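Local structure of 2-hydroxyisobutanoyl-CoA mutase large subunit (Aquincola tertiaricarbonis, 4R3U) at residues 273-278 against 296-301. The protein catalyses, together with the small cobalamin-binding subunit, the isomerization of 2-hydroxyisobutyryl-CoA and (S)-3-hydroxybutyryl-CoA. Residues are numbered along the deposited sequence; the frame is centred on the assembly and turned at random.
Sequences ANLITY and LAFFFV. With 3HC (3-hydroxybutanoyl-coenzyme A), chain E.
Leu275 of helix 264-283 packs on Leu296 and Phe298, joining an outer helix of the TIM barrel to the barrel strand 298-302 that follows it. The contact is small and apolar, burying 133 Å² in all. Its hub is one methyl group: CD1 of Leu275 lies 3.9 Å from CD1 of Leu296 and 3.9 Å from CZ of Phe298. With CG of Leu275 anti to the backbone N (chi1 160°), the branch is carried toward the strand, where CD1 meets both partners. The Phe298 side chain crosses that of Leu275 at about a right angle and meets it with the CZ and CE2 end of the ring, CE2 being 4.1 Å from CB of Leu275. Tyr320 of helix 306-327 touches Leu275 and packs edge-to-face with Phe298, and Ile252 of strand 252-253 also touches both.

Polar bonds lie within the helix and at its flank. Thr277 OG1 donates to Ala273 O at 3.0 Å, with the donor tilted 25° from the carbonyl plane. Tyr278 OH is hydrogen-bonded to Asp211 OD1 and Leu213 N, tying the helix to the chain at the start of helix 213-219.

Substrate contacts come from Ala297 and Phe299, which flank Phe298 in the sequence and both belong to the 3-hydroxybutanoyl-CoA pocket. CB of Ala297 sits 3.7 Å from the pantetheine methyl CDP. Phe299, whose ring meets those of Tyr255, His256 and His341, reaches the thioester, its CE2 lying 3.4 Å from the oxygen O1. Replacing Phe299 by alanine would remove this ring and is likely to open a gap beside the thioester, leaving Tyr255, His256 and His341 without their shared neighbour. The ring has the acyl carbon C2 in plane at its edge.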
loop_
_atom_site.group_PDB
_atom_site.type_symbol
_atom_site.label_atom_id
_atom_site.label_comp_id
_atom_site.label_asym_id
_atom_site.label_seq_id
_atom_site.Cartn_x
_atom_site.Cartn_y
_atom_site.Cartn_z
ATOM N N ALA A 273 16.509 -19.731 -18.127
ATOM C CA ALA A 273 17.327 -20.937 -18.392
ATOM C C ALA A 273 16.418 -22.145 -18.663
ATOM O O ALA A 273 16.663 -22.909 -19.599
ATOM C CB ALA A 273 18.265 -21.212 -17.221
ATOM N N ASN A 274 15.339 -22.271 -17.870
ATOM C CA ASN A 274 14.311 -23.314 -17.975
ATOM C C ASN A 274 13.514 -23.177 -19.272
ATOM O O ASN A 274 13.286 -24.185 -19.948
ATOM C CB ASN A 274 13.395 -23.291 -16.750
ATOM C CG ASN A 274 14.037 -23.898 -15.515
ATOM O OD1 ASN A 274 15.059 -24.597 -15.589
ATOM N ND2 ASN A 274 13.410 -23.719 -14.356
ATOM N N LEU A 275 13.157 -21.929 -19.656
ATOM C CA LEU A 275 12.456 -21.651 -20.910
ATOM C C LEU A 275 13.250 -22.204 -22.106
ATOM O O LEU A 275 12.679 -22.912 -22.938
ATOM C CB LEU A 275 12.191 -20.136 -21.098
ATOM C CG LEU A 275 11.906 -19.682 -22.548
ATOM C CD1 LEU A 275 10.475 -19.985 -22.968
ATOM C CD2 LEU A 275 12.249 -18.245 -22.737
ATOM N N ILE A 276 14.546 -21.883 -22.182
ATOM C CA ILE A 276 15.420 -22.323 -23.266
ATOM C C ILE A 276 15.394 -23.858 -23.431
ATOM O O ILE A 276 15.192 -24.345 -24.543
ATOM C CB ILE A 276 16.841 -21.720 -23.105
ATOM C CG1 ILE A 276 16.815 -20.214 -23.439
ATOM C CG2 ILE A 276 17.906 -22.516 -23.954
ATOM C CD1 ILE A 276 17.877 -19.383 -22.701
ATOM N N THR A 277 15.512 -24.594 -22.311
ATOM C CA THR A 277 15.481 -26.059 -22.267
ATOM C C THR A 277 14.178 -26.584 -22.878
ATOM O O THR A 277 14.223 -27.480 -23.724
ATOM C CB THR A 277 15.703 -26.524 -20.830
ATOM O OG1 THR A 277 16.803 -25.804 -20.293
ATOM C CG2 THR A 277 15.956 -28.012 -20.712
ATOM N N TYR A 278 13.038 -25.996 -22.478
ATOM C CA TYR A 278 11.688 -26.346 -22.925
ATOM C C TYR A 278 11.474 -26.118 -24.408
ATOM O O TYR A 278 10.954 -27.009 -25.081
ATOM C CB TYR A 278 10.618 -25.603 -22.083
ATOM C CG TYR A 278 10.456 -26.100 -20.650
ATOM C CD1 TYR A 278 10.425 -27.468 -20.360
ATOM C CD2 TYR A 278 10.244 -25.206 -19.601
ATOM C CE1 TYR A 278 10.245 -27.928 -19.057
ATOM C CE2 TYR A 278 10.075 -25.654 -18.288
ATOM C CZ TYR A 278 10.049 -27.019 -18.025
ATOM O OH TYR A 278 9.862 -27.503 -16.751
ATOM N N LEU A 296 3.030 -19.862 -24.498
ATOM C CA LEU A 296 3.884 -20.052 -23.329
ATOM C C LEU A 296 3.575 -18.895 -22.384
ATOM O O LEU A 296 3.183 -17.809 -22.833
ATOM C CB LEU A 296 5.384 -20.014 -23.707
ATOM C CG LEU A 296 5.950 -21.155 -24.552
ATOM C CD1 LEU A 296 7.342 -20.807 -25.050
ATOM C CD2 LEU A 296 5.975 -22.463 -23.771
ATOM N N ALA A 297 3.736 -19.121 -21.086
ATOM C CA ALA A 297 3.475 -18.122 -20.049
ATOM C C ALA A 297 4.410 -18.369 -18.876
ATOM O O ALA A 297 5.045 -19.434 -18.780
ATOM C CB ALA A 297 2.011 -18.170 -19.608
ATOM N N PHE A 298 4.515 -17.369 -18.004
ATOM C CA PHE A 298 5.416 -17.353 -16.842
ATOM C C PHE A 298 4.699 -17.019 -15.541
ATOM O O PHE A 298 3.536 -16.598 -15.542
ATOM C CB PHE A 298 6.546 -16.339 -17.099
ATOM C CG PHE A 298 7.407 -16.693 -18.277
ATOM C CD1 PHE A 298 7.006 -16.376 -19.575
ATOM C CD2 PHE A 298 8.597 -17.382 -18.103
ATOM C CE1 PHE A 298 7.777 -16.761 -20.673
ATOM C CE2 PHE A 298 9.382 -17.743 -19.208
ATOM C CZ PHE A 298 8.960 -17.438 -20.479
ATOM N N PHE A 299 5.401 -17.222 -14.430
ATOM C CA PHE A 299 4.898 -16.920 -13.095
ATOM C C PHE A 299 6.046 -16.363 -12.262
ATOM O O PHE A 299 7.051 -17.039 -12.028
ATOM C CB PHE A 299 4.241 -18.177 -12.461
ATOM C CG PHE A 299 3.905 -18.141 -10.982
ATOM C CD1 PHE A 299 3.415 -16.981 -10.384
ATOM C CD2 PHE A 299 4.005 -19.284 -10.208
ATOM C CE1 PHE A 299 3.082 -16.957 -9.036
ATOM C CE2 PHE A 299 3.650 -19.266 -8.851
ATOM C CZ PHE A 299 3.165 -18.108 -8.279
ATOM N N PHE A 300 5.906 -15.107 -11.839
ATOM C CA PHE A 300 6.928 -14.421 -11.030
ATOM C C PHE A 300 6.379 -13.872 -9.712
ATOM O O PHE A 300 5.182 -13.662 -9.572
ATOM C CB PHE A 300 7.608 -13.304 -11.854
ATOM C CG PHE A 300 8.350 -13.845 -13.055
ATOM C CD1 PHE A 300 9.502 -14.621 -12.894
ATOM C CD2 PHE A 300 7.875 -13.618 -14.348
ATOM C CE1 PHE A 300 10.166 -15.148 -14.004
ATOM C CE2 PHE A 300 8.551 -14.132 -15.453
ATOM C CZ PHE A 300 9.682 -14.906 -15.278
ATOM N N VAL A 301 7.262 -13.641 -8.761
ATOM C CA VAL A 301 6.916 -13.022 -7.485
ATOM C C VAL A 301 6.992 -11.487 -7.675
ATOM O O VAL A 301 7.680 -10.998 -8.588
ATOM C CB VAL A 301 7.901 -13.488 -6.335
ATOM C CG1 VAL A 301 9.311 -12.929 -6.532
ATOM C CG2 VAL A 301 7.374 -13.135 -4.959
HETATM N N1A 3HC E . -6.701 -5.850 -24.903
HETATM C C2A 3HC E . -7.369 -6.902 -25.703
HETATM N N3A 3HC E . -7.301 -8.219 -25.056
HETATM C C4A 3HC E . -6.694 -8.391 -23.857
HETATM C C5A 3HC E . -6.104 -7.370 -23.201
HETATM C C6A 3HC E . -6.095 -6.128 -23.734
HETATM N N6A 3HC E . -5.494 -5.161 -23.042
HETATM N N7A 3HC E . -5.615 -7.863 -22.059
HETATM C C8A 3HC E . -5.903 -9.160 -22.006
HETATM N N9A 3HC E . -6.539 -9.492 -23.126
HETATM C C1B 3HC E . -7.071 -10.823 -23.548
HETATM C C2B 3HC E . -5.976 -11.847 -23.764
HETATM O O2B 3HC E . -5.448 -11.787 -25.093
HETATM C C3B 3HC E . -6.706 -13.153 -23.498
HETATM O O3B 3HC E . -7.458 -13.571 -24.664
HETATM P P3B 3HC E . -7.474 -15.090 -25.212
HETATM O O7A 3HC E . -8.039 -15.849 -24.077
HETATM O O8A 3HC E . -8.371 -14.976 -26.388
HETATM O O9A 3HC E . -6.047 -15.334 -25.520
HETATM C C4B 3HC E . -7.700 -12.786 -22.401
HETATM O O4B 3HC E . -7.909 -11.344 -22.492
HETATM C C5B 3HC E . -7.179 -13.208 -21.016
HETATM O O5B 3HC E . -6.101 -12.337 -20.605
HETATM P P1A 3HC E . -4.577 -12.846 -20.341
HETATM O O1A 3HC E . -4.267 -14.078 -21.118
HETATM O O2A 3HC E . -3.676 -11.689 -20.480
HETATM O O3A 3HC E . -4.740 -13.138 -18.733
HETATM P P2A 3HC E . -5.022 -14.566 -18.009
HETATM O O4A 3HC E . -5.147 -14.316 -16.565
HETATM O O5A 3HC E . -6.097 -15.321 -18.698
HETATM O O6A 3HC E . -3.660 -15.312 -18.309
HETATM C CBP 3HC E . -1.434 -16.179 -17.902
HETATM C CCP 3HC E . -2.393 -14.983 -17.714
HETATM C CDP 3HC E . -1.148 -16.278 -19.407
HETATM C CEP 3HC E . -0.108 -15.885 -17.191
HETATM C CAP 3HC E . -2.080 -17.511 -17.393
HETATM O OAP 3HC E . -1.293 -18.693 -17.657
HETATM C C9P 3HC E . -2.650 -17.500 -15.945
HETATM O O9P 3HC E . -3.804 -17.134 -15.716
HETATM N N8P 3HC E . -1.849 -18.000 -14.990
HETATM C C7P 3HC E . -2.303 -18.107 -13.599
HETATM C C6P 3HC E . -1.316 -18.931 -12.784
HETATM C C5P 3HC E . -1.691 -18.985 -11.299
HETATM O O5P 3HC E . -2.627 -18.337 -10.824
HETATM N N4P 3HC E . -0.903 -19.803 -10.592
HETATM C C3P 3HC E . -1.064 -19.992 -9.158
HETATM C C2P 3HC E . 0.261 -20.444 -8.607
HETATM S S1P 3HC E . 0.214 -20.622 -6.797
HETATM C C1 3HC E . 1.904 -21.203 -6.582
HETATM O O1 3HC E . 2.445 -22.020 -7.325
HETATM C C2 3HC E . 2.715 -20.551 -5.448
HETATM C C3 3HC E . 2.354 -21.119 -4.073
HETATM O O3 3HC E . 0.961 -20.945 -3.842
HETATM C C4 3HC E . 2.737 -22.602 -3.961
#